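Local coordinates for Two-component system response regulator/GGDEF domain protein (Aeromonas salmonicida, PDB 3LUF) that is probably a diguanylate cyclase, making cyclic di-GMP from GTP under the control of two receiver domains, the part present in this chain, at residues Val173-Asp176 against Tyr177-Glu181; Ile185-Val188 against Arg189-Glu193; Glu233-Gln236 against Cys237-His241. One frame throughout, in Å; residues are numbered along the deposited sequence.

Interaction 1 of 3, residues Val173-Asp176 against Tyr177-Glu181; sequences VLVD and YYMPE. With MG (magnesium ion), chain F.
Asp-176 and Met-179 (built as selenomethionine) are turned onto each other by their torsions. The aspartate holds CG anti to its backbone N (chi1 179°), which sends the carboxylate past the strand end to the ion; Met-179 puts CG beside its own backbone N and then folds back at chi3 (-67°), laying CE 3.4 Å from Asp-176 O. That carbonyl, buried and without a polar partner in the model, thus faces a methyl group. Met-179 CG packs 3.5 Å from Asp-176 OD2, on the carboxylate, while the bent end of the long flexible chain lies against the main-chain oxygen.

Asp-176 OD2 binds the magnesium ion at 2.0 Å and Tyr-178 O binds it at 2.1 Å. These two acceptors can lie close together because they share the cation. This is the acidic site at the C-terminal end of the central strand of a CheY-like receiver domain, where Asp-176 is the predicted phosphoacceptor. Asp-132 and three waters complete the six ligands. Asp-176 OD1 stays off the metal but accepts a hydrogen bond from a metal-bound water, closing a small ring that fixes the carboxylate's rotation. Tyr-178 serves through its main-chain oxygen, which any residue type could offer, and its side chain starts out away from the strand. So does that of Tyr-177, whose ring packs on Tyr-217 of helix 213-219.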
loop_
_atom_site.group_PDB
_atom_site.type_symbol
_atom_site.label_atom_id
_atom_site.label_comp_id
_atom_site.label_asym_id
_atom_site.label_seq_id
_atom_site.Cartn_x
_atom_site.Cartn_y
_atom_site.Cartn_z
ATOM N N VAL B 173 4.182 -8.524 10.365
ATOM C CA VAL B 173 5.619 -8.598 10.555
ATOM C C VAL B 173 6.280 -7.664 9.555
ATOM O O VAL B 173 5.926 -7.675 8.362
ATOM C CB VAL B 173 6.193 -10.013 10.313
ATOM C CG1 VAL B 173 7.692 -10.003 10.662
ATOM C CG2 VAL B 173 5.460 -11.075 11.127
ATOM N N LEU B 174 7.219 -6.835 10.044
ATOM C CA LEU B 174 8.080 -6.026 9.188
ATOM C C LEU B 174 9.474 -6.635 9.210
ATOM O O LEU B 174 10.046 -6.834 10.270
ATOM C CB LEU B 174 8.124 -4.575 9.680
ATOM C CG LEU B 174 6.791 -3.796 9.757
ATOM C CD1 LEU B 174 5.995 -4.105 11.034
ATOM C CD2 LEU B 174 7.119 -2.329 9.774
ATOM N N VAL B 175 10.015 -6.918 8.031
ATOM C CA VAL B 175 11.207 -7.779 7.884
ATOM C C VAL B 175 12.339 -7.083 7.138
ATOM O O VAL B 175 12.208 -6.752 5.981
ATOM C CB VAL B 175 10.848 -9.084 7.119
ATOM C CG1 VAL B 175 12.083 -9.982 7.011
ATOM C CG2 VAL B 175 9.758 -9.836 7.853
ATOM N N ASP B 176 13.459 -6.913 7.831
ATOM C CA ASP B 176 14.706 -6.434 7.257
ATOM C C ASP B 176 15.307 -7.500 6.364
ATOM O O ASP B 176 15.426 -8.667 6.762
ATOM C CB ASP B 176 15.664 -6.134 8.422
ATOM C CG ASP B 176 17.034 -5.647 7.970
ATOM O OD1 ASP B 176 17.143 -4.976 6.926
ATOM O OD2 ASP B 176 18.004 -5.962 8.694
ATOM N N TYR B 177 15.741 -7.111 5.167
ATOM C CA TYR B 177 16.382 -8.080 4.314
ATOM C C TYR B 177 17.771 -8.503 4.827
ATOM O O TYR B 177 18.041 -9.693 4.982
ATOM C CB TYR B 177 16.451 -7.619 2.862
ATOM C CG TYR B 177 17.366 -8.514 2.061
ATOM C CD1 TYR B 177 16.932 -9.750 1.603
ATOM C CD2 TYR B 177 18.691 -8.148 1.825
ATOM C CE1 TYR B 177 17.780 -10.584 0.888
ATOM C CE2 TYR B 177 19.550 -8.984 1.112
ATOM C CZ TYR B 177 19.089 -10.185 0.646
ATOM O OH TYR B 177 19.942 -11.007 -0.066
ATOM N N TYR B 178 18.656 -7.549 5.097
ATOM C CA TYR B 178 20.047 -7.932 5.304
ATOM C C TYR B 178 20.315 -8.261 6.758
ATOM O O TYR B 178 20.404 -7.377 7.604
ATOM C CB TYR B 178 21.011 -6.870 4.743
ATOM C CG TYR B 178 22.446 -7.311 4.731
ATOM C CD1 TYR B 178 22.806 -8.590 4.285
ATOM C CD2 TYR B 178 23.457 -6.456 5.172
ATOM C CE1 TYR B 178 24.142 -9.007 4.281
ATOM C CE2 TYR B 178 24.788 -6.862 5.178
ATOM C CZ TYR B 178 25.125 -8.128 4.725
ATOM O OH TYR B 178 26.453 -8.512 4.734
HETATM N N MSE B 179 20.394 -9.557 7.037
HETATM C CA MSE B 179 20.594 -10.054 8.396
HETATM C C MSE B 179 21.559 -11.218 8.310
HETATM O O MSE B 179 21.579 -11.891 7.304
HETATM C CB MSE B 179 19.270 -10.541 9.007
HETATM C CG MSE B 179 18.247 -9.401 9.224
HETATM SE SE MSE B 179 16.704 -9.852 10.290
HETATM C CE MSE B 179 15.848 -11.146 9.045
ATOM N N PRO B 180 22.351 -11.444 9.367
ATOM C CA PRO B 180 23.250 -12.607 9.290
ATOM C C PRO B 180 22.496 -13.953 9.371
ATOM O O PRO B 180 21.400 -14.031 9.969
ATOM C CB PRO B 180 24.213 -12.396 10.467
ATOM C CG PRO B 180 23.446 -11.473 11.465
ATOM C CD PRO B 180 22.575 -10.610 10.569
ATOM N N GLU B 181 23.063 -14.958 8.700
ATOM C CA GLU B 181 22.640 -16.371 8.732
ATOM C C GLU B 181 21.389 -16.684 7.912
ATOM O O GLU B 181 21.409 -17.534 7.015
ATOM C CB GLU B 181 22.466 -16.870 10.177
ATOM C CG GLU B 181 22.542 -18.399 10.254
ATOM C CD GLU B 181 21.834 -19.023 11.455
ATOM O OE1 GLU B 181 21.334 -18.313 12.364
ATOM O OE2 GLU B 181 21.785 -20.274 11.471
HETATM MG MG MG F . 19.955 -5.607 8.632
HETATM O O HOH W 1 19.669 -4.406 6.916
HETATM O O HOH W 2 22.036 -5.172 8.656
HETATM O O HOH W 3 19.595 -3.865 9.773
#

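Interaction 2 of 3, residues Ile185-Val188 against Arg189-Glu193; sequences ISLV and RMLRE. With DMS (dimethyl sulfoxide), chain I.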
loop_
_atom_site.group_PDB
_atom_site.type_symbol
_atom_site.label_atom_id
_atom_site.label_comp_id
_atom_site.label_asym_id
_atom_site.label_seq_id
_atom_site.Cartn_x
_atom_site.Cartn_y
_atom_site.Cartn_z
ATOM N N ILE B 185 14.308 -12.596 3.062
ATOM C CA ILE B 185 13.493 -13.310 2.089
ATOM C C ILE B 185 13.355 -14.775 2.504
ATOM O O ILE B 185 12.264 -15.357 2.374
ATOM C CB ILE B 185 14.030 -13.138 0.644
ATOM C CG1 ILE B 185 13.818 -11.705 0.192
ATOM C CG2 ILE B 185 13.268 -14.026 -0.315
ATOM C CD1 ILE B 185 14.744 -11.254 -0.902
ATOM N N SER B 186 14.430 -15.343 3.042
ATOM C CA SER B 186 14.382 -16.681 3.611
ATOM C C SER B 186 13.392 -16.793 4.761
ATOM O O SER B 186 12.667 -17.769 4.865
ATOM C CB SER B 186 15.759 -17.099 4.114
ATOM O OG SER B 186 16.603 -17.308 3.027
ATOM N N LEU B 187 13.364 -15.784 5.622
ATOM C CA LEU B 187 12.394 -15.776 6.704
ATOM C C LEU B 187 10.985 -15.712 6.114
ATOM O O LEU B 187 10.079 -16.401 6.560
ATOM C CB LEU B 187 12.625 -14.604 7.675
ATOM C CG LEU B 187 11.590 -14.410 8.786
ATOM C CD1 LEU B 187 11.479 -15.628 9.727
ATOM C CD2 LEU B 187 11.992 -13.153 9.575
ATOM N N VAL B 188 10.787 -14.847 5.133
ATOM C CA VAL B 188 9.451 -14.780 4.524
ATOM C C VAL B 188 9.036 -16.144 3.913
ATOM O O VAL B 188 7.911 -16.595 4.094
ATOM C CB VAL B 188 9.403 -13.644 3.497
ATOM C CG1 VAL B 188 8.138 -13.694 2.729
ATOM C CG2 VAL B 188 9.519 -12.307 4.254
ATOM N N ARG B 189 9.948 -16.794 3.202
ATOM C CA ARG B 189 9.650 -18.142 2.679
ATOM C C ARG B 189 9.216 -19.119 3.795
ATOM O O ARG B 189 8.231 -19.838 3.613
ATOM C CB ARG B 189 10.838 -18.716 1.883
ATOM C CG ARG B 189 11.206 -17.933 0.619
ATOM C CD ARG B 189 12.063 -18.795 -0.385
ATOM N NE ARG B 189 13.220 -19.395 0.281
ATOM C CZ ARG B 189 14.366 -18.761 0.532
ATOM N NH1 ARG B 189 14.546 -17.484 0.153
ATOM N NH2 ARG B 189 15.336 -19.406 1.175
HETATM N N MSE B 190 9.918 -19.134 4.940
HETATM C CA MSE B 190 9.551 -20.001 6.043
HETATM C C MSE B 190 8.144 -19.691 6.557
HETATM O O MSE B 190 7.330 -20.594 6.826
HETATM C CB MSE B 190 10.580 -19.880 7.179
HETATM C CG MSE B 190 11.886 -20.535 6.793
HETATM SE SE MSE B 190 13.056 -20.540 8.354
HETATM C CE MSE B 190 12.026 -21.618 9.520
ATOM N N LEU B 191 7.865 -18.393 6.718
ATOM C CA LEU B 191 6.597 -17.962 7.259
ATOM C C LEU B 191 5.465 -18.377 6.327
ATOM O O LEU B 191 4.410 -18.852 6.760
ATOM C CB LEU B 191 6.580 -16.422 7.518
ATOM C CG LEU B 191 7.506 -15.982 8.659
ATOM C CD1 LEU B 191 7.420 -14.455 8.820
ATOM C CD2 LEU B 191 7.149 -16.665 9.994
ATOM N N ARG B 192 5.676 -18.170 5.038
ATOM C CA ARG B 192 4.592 -18.424 4.083
ATOM C C ARG B 192 4.368 -19.910 3.855
ATOM O O ARG B 192 3.310 -20.287 3.350
ATOM C CB ARG B 192 4.880 -17.742 2.764
ATOM C CG ARG B 192 4.520 -16.275 2.738
ATOM C CD ARG B 192 3.015 -16.035 2.626
ATOM N NE ARG B 192 2.756 -14.597 2.831
ATOM C CZ ARG B 192 2.368 -14.052 3.990
ATOM N NH1 ARG B 192 2.152 -14.820 5.045
ATOM N NH2 ARG B 192 2.180 -12.739 4.083
ATOM N N GLU B 193 5.335 -20.753 4.221
ATOM C CA GLU B 193 5.052 -22.206 4.209
ATOM C C GLU B 193 4.002 -22.633 5.242
ATOM O O GLU B 193 3.360 -23.687 5.071
ATOM C CB GLU B 193 6.352 -22.994 4.421
ATOM C CG GLU B 193 7.310 -22.878 3.232
ATOM C CD GLU B 193 8.372 -23.954 3.257
ATOM O OE1 GLU B 193 9.060 -24.051 4.270
ATOM O OE2 GLU B 193 8.526 -24.681 2.243
HETATM S S DMS I . 20.537 -17.007 3.528
HETATM O O DMS I . 18.905 -16.540 4.121
HETATM C C1 DMS I . 20.572 -17.072 1.710
HETATM C C2 DMS I . 21.693 -15.631 3.802
#
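Ile-185 and Arg-189 are joined by one of a series of backbone hydrogen bonds. Arg-189 N donates to Ile-185 O over 2.8 Å, and the same i to i+4 step links Met-190 to Ser-186, Leu-191 to Leu-187 and Arg-192 to Val-188. In the last of these Arg-192 N lies 2.9 Å from Val-188 O.

Polar side chains meet on the outer flank. Arg-189 bends at chi3 (-52°), which doubles its guanidinium back toward the start of the helix, one face over Ser-186 CA and the edge near Ile-185 CG2. From there Arg-189 NH2 makes a weak, bent hydrogen bond to Ser-186 OG (3.1 Å, 127° at the hydrogen). The serine hydroxyl gives its own proton to the oxygen of a dimethyl sulfoxide, Ser-186 OG to O 2.7 Å, so it serves as donor and acceptor at once; this molecule, probably from the crystallisation liquor, also takes a hydrogen bond from Asp-183 N.

Apolar packing occupies the inner flank. Leu-187 CD1 rests 4.1 Å from Leu-191 CG, the two branched chains crossing at a slant one turn apart, a shape suited to filling the core.

In the beta-alpha-beta unit formed by strand 172-176, helix 184-194 and strand 201-207, Leu-187 and Leu-191 face Leu-161 of helix 157-166, and Val-188 lies on Ile-202. Arg-192 bonds through NE to Gly-221 O and through NH2 to Leu-200 O, while Ile-185 packs against Tyr-217 of helix 213-219.

Interaction 3 of 3, residues Glu233-Gln236 against Cys237-His241; sequences EELQ and CRVSH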
loop_
_atom_site.group_PDB
_atom_site.type_symbol
_atom_site.label_atom_id
_atom_site.label_comp_id
_atom_site.label_asym_id
_atom_site.label_seq_id
_atom_site.Cartn_x
_atom_site.Cartn_y
_atom_site.Cartn_z
ATOM N N GLU B 233 5.774 8.844 8.300
ATOM C CA GLU B 233 4.449 8.897 7.684
ATOM C C GLU B 233 4.304 7.823 6.606
ATOM O O GLU B 233 3.200 7.352 6.391
ATOM C CB GLU B 233 4.107 10.290 7.083
ATOM C CG GLU B 233 4.064 11.482 8.123
ATOM C CD GLU B 233 5.447 12.103 8.430
ATOM O OE1 GLU B 233 6.493 11.495 8.119
ATOM O OE2 GLU B 233 5.483 13.216 9.015
ATOM N N GLU B 234 5.395 7.496 5.905
ATOM C CA GLU B 234 5.391 6.425 4.924
ATOM C C GLU B 234 5.186 5.076 5.617
ATOM O O GLU B 234 4.308 4.304 5.220
ATOM C CB GLU B 234 6.660 6.440 4.094
ATOM C CG GLU B 234 6.663 7.611 3.106
ATOM C CD GLU B 234 7.988 7.757 2.370
ATOM O OE1 GLU B 234 7.978 8.342 1.264
ATOM O OE2 GLU B 234 9.030 7.329 2.917
ATOM N N LEU B 235 5.898 4.876 6.723
ATOM C CA LEU B 235 5.760 3.649 7.511
ATOM C C LEU B 235 4.336 3.534 8.029
ATOM O O LEU B 235 3.713 2.484 7.883
ATOM C CB LEU B 235 6.766 3.596 8.693
ATOM C CG LEU B 235 6.527 2.425 9.663
ATOM C CD1 LEU B 235 6.804 1.077 9.016
ATOM C CD2 LEU B 235 7.358 2.614 10.909
ATOM N N GLN B 236 3.837 4.603 8.650
ATOM C CA GLN B 236 2.456 4.636 9.122
ATOM C C GLN B 236 1.447 4.301 8.045
ATOM O O GLN B 236 0.562 3.505 8.290
ATOM C CB GLN B 236 2.104 5.987 9.749
ATOM C CG GLN B 236 0.620 6.124 10.115
ATOM C CD GLN B 236 0.354 7.352 11.005
ATOM O OE1 GLN B 236 -0.141 7.228 12.131
ATOM N NE2 GLN B 236 0.744 8.522 10.523
ATOM N N CYS B 237 1.582 4.912 6.857
ATOM C CA CYS B 237 0.656 4.673 5.745
ATOM C C CYS B 237 0.668 3.194 5.355
ATOM O O CYS B 237 -0.387 2.588 5.189
ATOM C CB CYS B 237 1.075 5.520 4.535
ATOM S SG CYS B 237 0.132 5.272 3.074
ATOM N N ARG B 238 1.860 2.624 5.214
ATOM C CA ARG B 238 1.934 1.207 4.790
ATOM C C ARG B 238 1.323 0.252 5.827
ATOM O O ARG B 238 0.618 -0.724 5.474
ATOM C CB ARG B 238 3.394 0.806 4.577
ATOM C CG ARG B 238 4.036 1.503 3.411
ATOM C CD ARG B 238 3.886 0.698 2.096
ATOM N NE ARG B 238 2.510 0.391 1.720
ATOM C CZ ARG B 238 1.653 1.254 1.170
ATOM N NH1 ARG B 238 2.016 2.521 0.972
ATOM N NH2 ARG B 238 0.420 0.859 0.856
ATOM N N VAL B 239 1.651 0.521 7.088
ATOM C CA VAL B 239 1.163 -0.298 8.176
ATOM C C VAL B 239 -0.343 -0.187 8.221
ATOM O O VAL B 239 -1.027 -1.209 8.215
ATOM C CB VAL B 239 1.831 0.033 9.507
ATOM C CG1 VAL B 239 1.023 -0.595 10.687
ATOM C CG2 VAL B 239 3.258 -0.466 9.502
ATOM N N SER B 240 -0.880 1.041 8.162
ATOM C CA SER B 240 -2.339 1.183 8.204
ATOM C C SER B 240 -3.021 0.448 7.058
ATOM O O SER B 240 -4.012 -0.264 7.266
ATOM C CB SER B 240 -2.754 2.661 8.200
ATOM O OG SER B 240 -2.221 3.225 9.366
ATOM N N HIS B 241 -2.472 0.573 5.837
ATOM C CA HIS B 241 -3.062 -0.104 4.677
ATOM C C HIS B 241 -3.092 -1.629 4.846
ATOM O O HIS B 241 -4.092 -2.269 4.479
ATOM C CB HIS B 241 -2.337 0.241 3.371
ATOM C CG HIS B 241 -2.764 1.531 2.739
ATOM N ND1 HIS B 241 -3.999 1.696 2.157
ATOM C CD2 HIS B 241 -2.097 2.696 2.542
ATOM C CE1 HIS B 241 -4.086 2.919 1.647
ATOM N NE2 HIS B 241 -2.949 3.549 1.886
#
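Leu-235 and Val-239 form the tightly packed flank of helix 232-248, the last helix of the second receiver domain in this chain, which follows the edge strand 224-228 of the doubly wound CheY-like fold. Their side chains lie side by side and point the same way, Leu-235 CD1 being 3.9 Å from Val-239 CG2. The valine's beta branch places CG2 beside its backbone N, and from there it also reaches Leu-235 O at 3.4 Å. Both residues are purely apolar, as befits a surface pressed between helix 134-145, where Leu-144 receives them, and Leu-174 and Leu-172 of the sheet.

The side bearing Gln-236 and Ser-240 is looser and partly exposed. Of the glutamine side chain CG comes nearest the serine, 4.1 Å from Ser-240 OG; beyond it the chain, extended with CG anti to the backbone N (chi1 173°), carries NE2 on to Asp-99 OD2 of the first receiver domain. Polar residues suit this flank, which faces helix 106-122 of that domain. Glu-233 makes a salt bridge to Arg-89 of the same chain.

Glu-234 and Arg-238 face the second subunit. Glu-234 bonds to Ser-214 of that subunit. Arg-238, bent at chi2 and chi3, forms salt bridges with Asp-224 of its own chain and Asp-224 of the second subunit. Helix 213-219, strand 224-228 and this helix make the face by which many receiver domains pair, and the assembly here is consistent with that use. The small side chain of Cys-237 suits this close interface, packing on Asp-224 of the second subunit. Through the looser flank runs a backbone bond: Ser-240 N to Gln-236 O, 2.9 Å and 167° at the hydrogen.

Overall arrangement
All three interactions belong to the second receiver domain and are largely buried. Exposed residues occur at the metal-site loop (Tyr-178) and on the outer side of helix 184-194 (Met-190); none of the touching residues of interaction 3 is exposed. Interaction 1 is ionic and metal-bound, whereas interactions 2 and 3 are single-helix contacts built on i to i+4 bonds. Interaction 2 meets strand 172-176 and the loop after it through Val-175 on Leu-187 and Tyr-177 on Ile-185; interaction 3 meets the same strand through Leu-174 on Leu-235. The polar flanks of interaction 3 face the first receiver domain and the second subunit, which it grips by salt bridges; interaction 2 reaches that subunit by packing.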